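PDB 3Q3W: 3-isopropylmalate dehydratase small subunit from Campylobacter jejuni, which catalyses, as the small subunit of isopropylmalate isomerase, the interconversion of 2-isopropylmalate and 3-isopropylmalate by way of 2-isopropylmaleate. Local coordinates for residues A14-Y19 against E137-Q142; L132-E137 against K160-D165. All coordinates share one frame; numbering follows the deposited sequence.

Contact 1: A14-Y19 against E137-Q142; sequences ACPLEY and ELKKSQ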
loop_
_atom_site.group_PDB
_atom_site.type_symbol
_atom_site.label_atom_id
_atom_site.label_comp_id
_atom_site.label_asym_id
_atom_site.label_seq_id
_atom_site.Cartn_x
_atom_site.Cartn_y
_atom_site.Cartn_z
ATOM N N ALA A 14 -3.858 -2.820 9.097
ATOM C CA ALA A 14 -4.107 -1.801 8.088
ATOM C C ALA A 14 -4.012 -0.401 8.695
ATOM O O ALA A 14 -4.377 -0.208 9.869
ATOM C CB ALA A 14 -5.419 -2.008 7.464
ATOM N N CYS A 15 -3.530 0.549 7.883
ATOM C CA CYS A 15 -3.236 1.913 8.312
ATOM C C CYS A 15 -3.877 2.879 7.341
ATOM O O CYS A 15 -3.578 2.838 6.145
ATOM C CB CYS A 15 -1.730 2.199 8.342
ATOM S SG CYS A 15 -1.387 3.858 8.950
ATOM N N PRO A 16 -4.738 3.768 7.848
ATOM C CA PRO A 16 -5.378 4.703 6.953
ATOM C C PRO A 16 -4.532 5.938 6.726
ATOM O O PRO A 16 -3.984 6.492 7.686
ATOM C CB PRO A 16 -6.666 5.054 7.697
ATOM C CG PRO A 16 -6.308 4.936 9.128
ATOM C CD PRO A 16 -5.205 3.928 9.239
ATOM N N LEU A 17 -4.405 6.346 5.481
ATOM C CA LEU A 17 -3.676 7.568 5.135
ATOM C C LEU A 17 -4.624 8.485 4.336
ATOM O O LEU A 17 -4.780 8.359 3.119
ATOM C CB LEU A 17 -2.402 7.259 4.332
ATOM C CG LEU A 17 -1.395 6.342 5.025
ATOM C CD1 LEU A 17 -0.214 5.967 4.022
ATOM C CD2 LEU A 17 -0.809 6.938 6.249
ATOM N N GLU A 18 -5.212 9.440 5.049
ATOM C CA GLU A 18 -6.306 10.252 4.528
ATOM C C GLU A 18 -5.751 11.401 3.702
ATOM O O GLU A 18 -5.894 12.589 4.045
ATOM C CB GLU A 18 -7.146 10.753 5.697
ATOM C CG GLU A 18 -7.880 9.627 6.422
ATOM C CD GLU A 18 -8.776 10.156 7.553
ATOM O OE1 GLU A 18 -9.882 10.686 7.266
ATOM O OE2 GLU A 18 -8.356 10.049 8.712
ATOM N N TYR A 19 -5.101 11.024 2.608
ATOM C CA TYR A 19 -4.625 11.952 1.626
ATOM C C TYR A 19 -5.060 11.443 0.246
ATOM O O TYR A 19 -5.095 10.224 -0.001
ATOM C CB TYR A 19 -3.110 12.068 1.701
ATOM C CG TYR A 19 -2.516 12.187 3.091
ATOM C CD1 TYR A 19 -2.282 13.439 3.677
ATOM C CD2 TYR A 19 -2.126 11.054 3.810
ATOM C CE1 TYR A 19 -1.694 13.559 4.966
ATOM C CE2 TYR A 19 -1.548 11.160 5.094
ATOM C CZ TYR A 19 -1.329 12.416 5.663
ATOM O OH TYR A 19 -0.753 12.521 6.938
ATOM N N GLU A 137 -14.014 3.288 10.419
ATOM C CA GLU A 137 -14.009 2.196 11.361
ATOM C C GLU A 137 -12.572 1.855 11.828
ATOM O O GLU A 137 -12.361 1.525 12.988
ATOM C CB GLU A 137 -14.660 1.002 10.682
ATOM C CG GLU A 137 -14.582 -0.318 11.419
ATOM C CD GLU A 137 -15.458 -0.390 12.619
ATOM O OE1 GLU A 137 -16.520 0.276 12.620
ATOM O OE2 GLU A 137 -15.091 -1.135 13.561
ATOM N N LEU A 138 -11.610 1.900 10.904
ATOM C CA LEU A 138 -10.239 1.483 11.205
ATOM C C LEU A 138 -9.621 2.383 12.261
ATOM O O LEU A 138 -8.902 1.938 13.172
ATOM C CB LEU A 138 -9.398 1.504 9.917
ATOM C CG LEU A 138 -8.008 0.856 9.940
ATOM C CD1 LEU A 138 -8.004 -0.555 10.533
ATOM C CD2 LEU A 138 -7.532 0.859 8.497
ATOM N N LYS A 139 -9.898 3.663 12.130
ATOM C CA LYS A 139 -9.401 4.624 13.069
ATOM C C LYS A 139 -9.994 4.423 14.425
ATOM O O LYS A 139 -9.278 4.476 15.443
ATOM C CB LYS A 139 -9.775 5.990 12.613
ATOM C CG LYS A 139 -9.039 6.409 11.395
ATOM C CD LYS A 139 -9.255 7.879 11.195
ATOM C CE LYS A 139 -10.677 8.248 10.893
ATOM N NZ LYS A 139 -10.675 9.706 10.645
ATOM N N LYS A 140 -11.314 4.221 14.440
ATOM C CA LYS A 140 -12.028 3.982 15.674
ATOM C C LYS A 140 -11.644 2.677 16.348
ATOM O O LYS A 140 -11.707 2.590 17.574
ATOM C CB LYS A 140 -13.532 3.974 15.458
ATOM C CG LYS A 140 -14.109 5.322 15.132
ATOM C CD LYS A 140 -15.585 5.189 14.931
ATOM C CE LYS A 140 -16.222 6.546 14.676
ATOM N NZ LYS A 140 -17.625 6.434 14.207
ATOM N N SER A 141 -11.235 1.673 15.570
ATOM C CA SER A 141 -11.112 0.318 16.136
ATOM C C SER A 141 -9.767 0.073 16.839
ATOM O O SER A 141 -8.694 0.524 16.377
ATOM C CB SER A 141 -11.326 -0.746 15.037
ATOM O OG SER A 141 -11.363 -2.052 15.601
ATOM N N GLN A 142 -9.818 -0.701 17.908
ATOM C CA GLN A 142 -8.595 -1.169 18.545
ATOM C C GLN A 142 -7.910 -2.215 17.681
ATOM O O GLN A 142 -6.689 -2.257 17.596
ATOM C CB GLN A 142 -8.905 -1.809 19.876
ATOM C CG GLN A 142 -7.676 -1.954 20.777
ATOM C CD GLN A 142 -7.964 -1.488 22.206
ATOM O OE1 GLN A 142 -9.112 -1.452 22.619
ATOM N NE2 GLN A 142 -6.918 -1.092 22.944
#
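Leu138 and Lys139 bring the last turn of helix 128-140 down on Ala14 and Pro16 of strand 9-17 and on Glu18 in the turn that follows, an apolar helix-on-sheet contact finished by a salt bridge at its margin. Strand 9-17 belongs to the aconitase C-terminal domain family and is an inner strand of a mixed sheet, with the helix packed on it. Leu138 makes the buried part of the contact. Its CG stands anti to the backbone N (chi1 -169°), and CD2 lies 3.7 Å from Ala14 CB and 3.9 Å from Pro16 CD. The same CD2 is 3.6 Å from Ala14 O, while Leu138 CD1 is 3.7 Å from that oxygen; Ala14 O is buried here with no hydrogen-bond partner in the model. Phe157, on strand 154-157, also touches Leu138. Next along, Lys139 crosses the proline, with Lys139 CG 3.8 Å from Pro16 CG. Its chain then bends at chi3 (-65°) and meets Glu18 tip to tip. Glu18 is the centre of an inverse gamma turn, in which Tyr19 N bonds to Leu17 O, and its extended side chain reaches for the helix. Lys139 NZ donates to Glu18 OE2 at 3.0 Å, coming in on the syn side, 30° out of the carboxylate plane.

Contact 2: L132-E137 against K160-D165; sequences LEIVDE and KIFSFD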
loop_
_atom_site.group_PDB
_atom_site.type_symbol
_atom_site.label_atom_id
_atom_site.label_comp_id
_atom_site.label_asym_id
_atom_site.label_seq_id
_atom_site.Cartn_x
_atom_site.Cartn_y
_atom_site.Cartn_z
ATOM N N LEU A 132 -14.346 5.150 2.551
ATOM C CA LEU A 132 -14.610 6.161 3.571
ATOM C C LEU A 132 -15.056 5.490 4.852
ATOM O O LEU A 132 -14.655 5.863 5.971
ATOM C CB LEU A 132 -15.693 7.111 3.054
ATOM C CG LEU A 132 -15.318 8.592 3.028
ATOM C CD1 LEU A 132 -13.820 8.784 2.902
ATOM C CD2 LEU A 132 -16.093 9.300 1.896
ATOM N N GLU A 133 -15.891 4.477 4.654
ATOM C CA GLU A 133 -16.388 3.611 5.707
ATOM C C GLU A 133 -15.266 2.836 6.374
ATOM O O GLU A 133 -15.234 2.739 7.583
ATOM C CB GLU A 133 -17.423 2.657 5.100
ATOM C CG GLU A 133 -17.907 1.493 5.941
ATOM C CD GLU A 133 -19.092 0.755 5.291
ATOM O OE1 GLU A 133 -19.297 0.881 4.075
ATOM O OE2 GLU A 133 -19.833 0.039 5.989
ATOM N N ILE A 134 -14.406 2.217 5.577
ATOM C CA ILE A 134 -13.199 1.499 6.101
ATOM C C ILE A 134 -12.346 2.359 7.017
ATOM O O ILE A 134 -12.086 1.962 8.119
ATOM C CB ILE A 134 -12.347 0.933 4.954
ATOM C CG1 ILE A 134 -13.020 -0.327 4.417
ATOM C CG2 ILE A 134 -10.965 0.580 5.393
ATOM C CD1 ILE A 134 -12.587 -0.675 3.040
ATOM N N VAL A 135 -11.958 3.534 6.537
ATOM C CA VAL A 135 -11.141 4.461 7.241
ATOM C C VAL A 135 -11.771 4.815 8.565
ATOM O O VAL A 135 -11.106 4.681 9.599
ATOM C CB VAL A 135 -10.917 5.732 6.446
ATOM C CG1 VAL A 135 -10.294 6.830 7.380
ATOM C CG2 VAL A 135 -10.009 5.445 5.244
ATOM N N ASP A 136 -13.073 5.163 8.555
ATOM C CA ASP A 136 -13.737 5.585 9.777
ATOM C C ASP A 136 -13.670 4.488 10.821
ATOM O O ASP A 136 -13.300 4.702 11.970
ATOM C CB ASP A 136 -15.198 5.925 9.563
ATOM C CG ASP A 136 -15.859 6.330 10.853
ATOM O OD1 ASP A 136 -16.676 5.555 11.390
ATOM O OD2 ASP A 136 -15.483 7.393 11.351
ATOM N N GLU A 137 -14.014 3.288 10.419
ATOM C CA GLU A 137 -14.009 2.196 11.361
ATOM C C GLU A 137 -12.572 1.855 11.828
ATOM O O GLU A 137 -12.361 1.525 12.988
ATOM C CB GLU A 137 -14.660 1.002 10.682
ATOM C CG GLU A 137 -14.582 -0.318 11.419
ATOM C CD GLU A 137 -15.458 -0.390 12.619
ATOM O OE1 GLU A 137 -16.520 0.276 12.620
ATOM O OE2 GLU A 137 -15.091 -1.135 13.561
ATOM N N LYS A 160 -17.993 -6.867 7.870
ATOM C CA LYS A 160 -18.274 -6.304 6.545
ATOM C C LYS A 160 -17.394 -6.861 5.439
ATOM O O LYS A 160 -16.224 -7.098 5.647
ATOM C CB LYS A 160 -18.086 -4.804 6.549
ATOM C CG LYS A 160 -18.842 -4.108 7.619
ATOM C CD LYS A 160 -18.555 -2.624 7.575
ATOM C CE LYS A 160 -19.480 -1.889 8.536
ATOM N NZ LYS A 160 -18.854 -0.598 8.908
ATOM N N ILE A 161 -17.974 -7.047 4.252
ATOM C CA ILE A 161 -17.294 -7.684 3.120
ATOM C C ILE A 161 -17.400 -6.774 1.926
ATOM O O ILE A 161 -18.469 -6.287 1.613
ATOM C CB ILE A 161 -17.908 -9.052 2.754
ATOM C CG1 ILE A 161 -17.966 -9.980 3.971
ATOM C CG2 ILE A 161 -17.099 -9.709 1.676
ATOM C CD1 ILE A 161 -18.671 -11.325 3.702
ATOM N N PHE A 162 -16.281 -6.543 1.257
ATOM C CA PHE A 162 -16.257 -5.733 0.072
ATOM C C PHE A 162 -15.715 -6.613 -1.025
ATOM O O PHE A 162 -14.867 -7.484 -0.757
ATOM C CB PHE A 162 -15.352 -4.538 0.312
ATOM C CG PHE A 162 -15.693 -3.771 1.551
ATOM C CD1 PHE A 162 -16.480 -2.625 1.473
ATOM C CD2 PHE A 162 -15.269 -4.216 2.809
ATOM C CE1 PHE A 162 -16.804 -1.903 2.629
ATOM C CE2 PHE A 162 -15.589 -3.519 3.968
ATOM C CZ PHE A 162 -16.359 -2.357 3.883
ATOM N N SER A 163 -16.198 -6.420 -2.251
ATOM C CA SER A 163 -15.673 -7.147 -3.418
ATOM C C SER A 163 -14.864 -6.211 -4.291
ATOM O O SER A 163 -15.125 -5.019 -4.318
ATOM C CB SER A 163 -16.823 -7.758 -4.230
ATOM O OG SER A 163 -17.661 -6.761 -4.797
ATOM N N PHE A 164 -13.890 -6.763 -5.024
ATOM C CA PHE A 164 -13.081 -5.992 -5.975
ATOM C C PHE A 164 -12.728 -6.757 -7.274
ATOM O O PHE A 164 -12.774 -7.973 -7.348
ATOM C CB PHE A 164 -11.798 -5.473 -5.287
ATOM C CG PHE A 164 -10.803 -6.558 -4.894
ATOM C CD1 PHE A 164 -9.722 -6.859 -5.710
ATOM C CD2 PHE A 164 -10.937 -7.252 -3.699
ATOM C CE1 PHE A 164 -8.830 -7.861 -5.367
ATOM C CE2 PHE A 164 -10.028 -8.251 -3.340
ATOM C CZ PHE A 164 -8.971 -8.538 -4.166
ATOM N N ASP A 165 -12.349 -5.997 -8.283
ATOM C CA ASP A 165 -11.954 -6.536 -9.576
ATOM C C ASP A 165 -10.447 -6.627 -9.717
ATOM O O ASP A 165 -9.727 -5.880 -9.090
ATOM C CB ASP A 165 -12.473 -5.623 -10.693
ATOM C CG ASP A 165 -13.924 -5.839 -10.975
ATOM O OD1 ASP A 165 -14.339 -7.024 -10.968
ATOM O OD2 ASP A 165 -14.645 -4.836 -11.213
#
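Glu133 leaves helix 128-140 with its CB aimed at strand 160-163, where it meets Lys160 and Phe162 together. CG is anti to the backbone N (chi1 169°), and beyond it the chain is extended; already at CG it is 3.8 Å from Lys160 NZ. Glu133 CD passes Lys160 CD at 4.1 Å before the two oxygens part company. OE2 takes the lysine: Lys160 NZ to Glu133 OE2 is 3.1 Å, a salt bridge whose hydrogen bond is weak, and Lys160 CE is nearly as close to the same oxygen. OE1 instead sits at the edge of the Phe162 ring, near its plane, 4.0 Å from Phe162 CE1, with the carboxylate turned almost perpendicular to the ring. The helix here packs against an edge strand of the mixed sheet, 160-163, which pairs antiparallel with strand 154-157; segment 132-137 runs roughly antiparallel to strand 160-163 (145°), with axes 11.3 Å apart. Beneath the charged pair the packing is buried and apolar. Ile134 slides past Phe162 in the opposite direction and sets its CD1 over the middle of one ring face, a CH-pi contact 4.2 Å from the centroid and 10° off the normal. Ile134 CG1 lies 3.9 Å from Phe162 CZ. On the next turn Glu137, which also touches Phe157 and Lys158, holds its OE1 4.5 Å from Lys160 NZ, too long for a salt bridge.

How the contacts relate
Contacts 1 and 2 use successive turns of helix 128-140 on the same sheet, and their centres are about 11 Å apart. Contact 1 reaches an inner strand, 9-17, and contact 2 an edge strand, 160-163, with strands 145-149 and 154-157 lying between them in the sheet. Val135, on the helical segment of contact 2, joins the two directly: its CG1 is 3.7 Å from Glu18 CD and 4.1 Å from Pro16 CB. Glu137 belongs to both segments of the helix but touches across contact 2 alone. The lysine of the salt bridge is on the helix in contact 1 and on the strand in contact 2.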